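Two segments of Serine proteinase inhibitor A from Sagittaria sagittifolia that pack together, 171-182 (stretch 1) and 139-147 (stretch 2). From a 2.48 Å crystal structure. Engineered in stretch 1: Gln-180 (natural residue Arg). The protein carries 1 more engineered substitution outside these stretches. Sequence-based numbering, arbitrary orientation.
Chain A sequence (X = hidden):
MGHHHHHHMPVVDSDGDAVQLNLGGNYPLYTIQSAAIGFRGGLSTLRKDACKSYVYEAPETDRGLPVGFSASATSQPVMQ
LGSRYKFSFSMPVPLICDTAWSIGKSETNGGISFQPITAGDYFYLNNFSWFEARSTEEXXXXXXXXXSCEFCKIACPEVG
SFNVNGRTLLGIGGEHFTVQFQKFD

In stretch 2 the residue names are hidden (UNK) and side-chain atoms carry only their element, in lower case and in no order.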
# COMPACT_ATOMS: atom_id res chain seq x y z
N GLY A 171 -11.61 -3.90 12.20
CA GLY A 171 -10.37 -3.40 12.79
C GLY A 171 -9.45 -4.55 13.16
O GLY A 171 -9.77 -5.71 12.90
N ILE A 172 -8.29 -4.23 13.72
CA ILE A 172 -7.35 -5.22 14.19
C ILE A 172 -7.96 -5.82 15.45
O ILE A 172 -8.39 -5.08 16.35
CB ILE A 172 -5.98 -4.58 14.52
CG1 ILE A 172 -5.39 -3.90 13.28
CG2 ILE A 172 -5.01 -5.60 15.17
CD1 ILE A 172 -5.18 -4.80 12.04
N GLY A 173 -8.00 -7.15 15.49
CA GLY A 173 -8.56 -7.88 16.62
C GLY A 173 -10.06 -7.93 16.52
O GLY A 173 -10.62 -8.13 15.45
N GLY A 174 -10.73 -7.73 17.64
CA GLY A 174 -12.18 -7.71 17.68
C GLY A 174 -12.81 -9.08 17.65
O GLY A 174 -12.28 -10.04 18.19
N GLU A 175 -13.97 -9.15 17.02
CA GLU A 175 -14.77 -10.36 17.03
C GLU A 175 -14.46 -11.11 15.76
O GLU A 175 -14.11 -10.51 14.72
CB GLU A 175 -16.26 -10.00 17.10
CG GLU A 175 -17.06 -10.84 18.08
CD GLU A 175 -17.29 -10.13 19.42
OE1 GLU A 175 -18.42 -9.62 19.62
OE2 GLU A 175 -16.34 -10.10 20.26
N HIS A 176 -14.57 -12.43 15.85
CA HIS A 176 -14.36 -13.36 14.75
C HIS A 176 -15.18 -12.90 13.54
O HIS A 176 -16.38 -12.62 13.66
CB HIS A 176 -14.75 -14.76 15.25
CG HIS A 176 -14.74 -15.83 14.20
ND1 HIS A 176 -15.89 -16.28 13.58
CD2 HIS A 176 -13.73 -16.58 13.70
CE1 HIS A 176 -15.58 -17.24 12.72
NE2 HIS A 176 -14.28 -17.44 12.78
N PHE A 177 -14.53 -12.77 12.40
CA PHE A 177 -15.14 -12.26 11.17
C PHE A 177 -14.57 -13.04 9.99
O PHE A 177 -13.35 -13.08 9.82
CB PHE A 177 -14.84 -10.76 11.04
CG PHE A 177 -15.54 -10.08 9.89
CD1 PHE A 177 -16.90 -9.72 9.97
CD2 PHE A 177 -14.83 -9.74 8.73
CE1 PHE A 177 -17.55 -9.06 8.92
CE2 PHE A 177 -15.47 -9.09 7.66
CZ PHE A 177 -16.84 -8.75 7.76
N THR A 178 -15.41 -13.65 9.19
CA THR A 178 -14.99 -14.45 8.07
C THR A 178 -15.68 -13.97 6.80
O THR A 178 -16.72 -13.40 6.87
CB THR A 178 -15.15 -15.96 8.31
OG1 THR A 178 -16.50 -16.32 8.29
CG2 THR A 178 -14.67 -16.34 9.58
N VAL A 179 -15.04 -14.11 5.65
CA VAL A 179 -15.58 -13.55 4.42
C VAL A 179 -15.57 -14.51 3.25
O VAL A 179 -14.90 -15.53 3.27
CB VAL A 179 -14.83 -12.28 4.00
CG1 VAL A 179 -14.88 -11.24 5.09
CG2 VAL A 179 -13.40 -12.61 3.64
N GLN A 180 -16.33 -14.15 2.24
CA GLN A 180 -16.23 -14.74 0.92
C GLN A 180 -15.96 -13.63 -0.08
O GLN A 180 -16.35 -12.48 0.13
CB GLN A 180 -17.51 -15.48 0.53
CG GLN A 180 -17.68 -16.85 1.15
CD GLN A 180 -18.76 -17.67 0.48
OE1 GLN A 180 -18.47 -18.67 -0.17
NE2 GLN A 180 -20.00 -17.26 0.64
N PHE A 181 -15.29 -13.97 -1.17
CA PHE A 181 -15.12 -13.08 -2.30
C PHE A 181 -16.15 -13.45 -3.35
O PHE A 181 -16.34 -14.62 -3.63
CB PHE A 181 -13.70 -13.16 -2.84
CG PHE A 181 -12.65 -12.80 -1.84
CD1 PHE A 181 -12.14 -13.76 -0.98
CD2 PHE A 181 -12.16 -11.51 -1.77
CE1 PHE A 181 -11.17 -13.45 -0.07
CE2 PHE A 181 -11.18 -11.17 -0.85
CZ PHE A 181 -10.68 -12.14 0.01
N GLN A 182 -16.82 -12.44 -3.88
CA GLN A 182 -17.97 -12.61 -4.78
C GLN A 182 -17.67 -11.77 -6.01
O GLN A 182 -17.30 -10.61 -5.87
CB GLN A 182 -19.20 -12.04 -4.11
CG GLN A 182 -20.54 -12.40 -4.75
CD GLN A 182 -21.20 -13.57 -4.03
OE1 GLN A 182 -21.15 -13.66 -2.79
NE2 GLN A 182 -21.79 -14.50 -4.80
N UNK A 139 -13.98 -24.34 2.73
CA UNK A 139 -13.36 -23.79 1.54
C UNK A 139 -14.18 -22.61 0.98
O UNK A 139 -15.40 -22.59 1.09
c UNK A 139 -13.05 -26.33 1.09
c UNK A 139 -13.04 -24.89 0.47
o UNK A 139 -13.96 -24.79 -0.63
N UNK A 140 -13.48 -21.62 0.44
CA UNK A 140 -14.09 -20.36 -0.01
C UNK A 140 -14.52 -19.38 1.08
O UNK A 140 -15.23 -18.42 0.79
N UNK A 141 -14.10 -19.63 2.32
CA UNK A 141 -14.44 -18.78 3.46
C UNK A 141 -13.13 -18.46 4.17
O UNK A 141 -12.36 -19.37 4.52
c UNK A 141 -16.70 -19.92 3.75
c UNK A 141 -15.43 -19.48 4.45
c UNK A 141 -15.80 -18.56 5.57
N UNK A 142 -12.87 -17.17 4.39
CA UNK A 142 -11.54 -16.76 4.83
C UNK A 142 -11.54 -15.78 5.98
O UNK A 142 -12.51 -15.08 6.22
o UNK A 142 -10.61 -19.67 -0.84
c UNK A 142 -10.64 -18.82 0.26
c UNK A 142 -10.70 -17.10 2.46
c UNK A 142 -9.74 -18.11 2.37
c UNK A 142 -11.63 -16.96 1.42
c UNK A 142 -10.74 -16.17 3.66
c UNK A 142 -11.61 -17.81 0.33
c UNK A 142 -9.70 -18.97 1.28
N UNK A 143 -10.41 -15.74 6.68
CA UNK A 143 -10.13 -14.71 7.66
C UNK A 143 -9.15 -13.74 7.00
O UNK A 143 -8.22 -14.19 6.32
c UNK A 143 -10.56 -15.73 9.98
c UNK A 143 -10.32 -18.05 10.94
c UNK A 143 -9.51 -15.34 8.92
c UNK A 143 -9.99 -16.58 11.12
n UNK A 143 -10.68 -18.72 12.24
N UNK A 144 -9.37 -12.44 7.19
CA UNK A 144 -8.39 -11.47 6.71
C UNK A 144 -7.34 -11.18 7.78
O UNK A 144 -7.63 -11.23 8.98
c UNK A 144 -9.07 -10.17 6.27
c UNK A 144 -10.91 -8.95 5.02
c UNK A 144 -10.19 -10.30 5.23
c UNK A 144 -9.69 -10.92 3.91
N UNK A 145 -6.13 -10.86 7.34
CA UNK A 145 -5.05 -10.41 8.22
C UNK A 145 -4.39 -9.17 7.62
O UNK A 145 -4.38 -8.98 6.40
c UNK A 145 -4.04 -11.51 8.44
N UNK A 146 -3.88 -8.31 8.48
CA UNK A 146 -3.40 -7.00 8.06
C UNK A 146 -1.91 -6.93 8.32
O UNK A 146 -1.48 -7.14 9.44
c UNK A 146 -4.14 -5.90 8.82
N UNK A 147 -1.13 -6.63 7.28
CA UNK A 147 0.34 -6.60 7.37
C UNK A 147 0.92 -5.27 6.97
O UNK A 147 0.33 -4.54 6.17
s UNK A 147 0.26 -9.26 6.59
c UNK A 147 0.95 -7.63 6.44
O HOH W 1 -14.55 -16.92 -1.52
O HOH W 2 -13.47 -20.05 11.24
O HOH W 3 -11.16 -11.48 9.06

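Position 139 has three side-chain atoms: a carbon that carries one oxygen and one further carbon. The CA-to-CB bond points away from stretch 1, and the side chain makes no contact there. A beta-branched hydroxyl of this kind is threonine, Thr-139.

Position 140 has no side-chain atoms. The backbone is the part that touches: O of position 140 lies 2.9 Å from CG of Gln-180, an engineered residue that is Arg in the natural sequence. With no side chain, this is glycine. The phi of Gly-140, 74°, is a value that favours glycine. Its O also accepts a hydrogen bond from water 1, which in turn accepts one from N of Phe-181.

Position 141 has three carbons, one of them carrying the other two. One terminal carbon is 3.6 Å from OG1 of Thr-178, and the other is 4.1 Å from CG of Gln-180. This fork at CB, with no heteroatom, is valine. CA of Val-141 makes a CA-H...O contact of 3.3 Å with O of Val-179.

Position 142 has one carbon followed by a six-carbon ring that bears one oxygen. A ring carbon lies 3.8 Å from CE1 of Phe-181 and sits at the edge of the phenylalanine ring. A ring with a hydroxyl opposite its attachment is tyrosine. The OH of Tyr-142 is satisfied elsewhere in the structure.

Position 143 has four carbons in a row that end in nitrogen. The CA-to-CB bond points away from stretch 1, but the end of the chain comes nearer, and the nitrogen lies 3.9 Å from NE2 of His-176. This is lysine. The approach is not a direct hydrogen bond. Water 2 joins the two, at 3.2 Å from NZ of Lys-143 and 3.1 Å from NE2 of His-176.

Position 144 has four carbons, forked at the second. One terminal carbon is 4.1 Å from CG2 of Val-179 and 4.2 Å from CZ of Phe-181. This is leucine. The backbone N of Leu-144 donates to water 3, which donates to O of Phe-177.

Position 145 has a single carbon. Its CA-to-CB bond points away, and CB touches nothing on stretch 1. This is alanine, Ala-145.

Position 146 also has a single carbon. Here the CA-to-CB bond points toward stretch 1, and CB of position 146 meets CD1 of Ile-172 at 3.6 Å. This is alanine, Ala-146.

Position 147 has one carbon and then a sulfur, and the side chain touches nothing on stretch 1. The sulfur marks cysteine. The CA-to-CB bond of Cys-147 points away from stretch 1, and the residue is covalently bonded to a group elsewhere in the structure.

The contact turns on a single antiparallel bridge. N of Tyr-142 donates to O of Val-179 at 2.8 Å, and N of Val-179 donates to O of Tyr-142, also at 2.8 Å. The strand axes cross at 95°, and no second bridge forms. Water 1 and water 3 link further backbone groups of the two stretches. Val-179, Phe-181, Tyr-142 and Leu-144 form an apolar cluster, while Ile-172 and Ala-146 add a separate apolar contact.

Stretch 2, residues 139-147: TGVYKLAAC
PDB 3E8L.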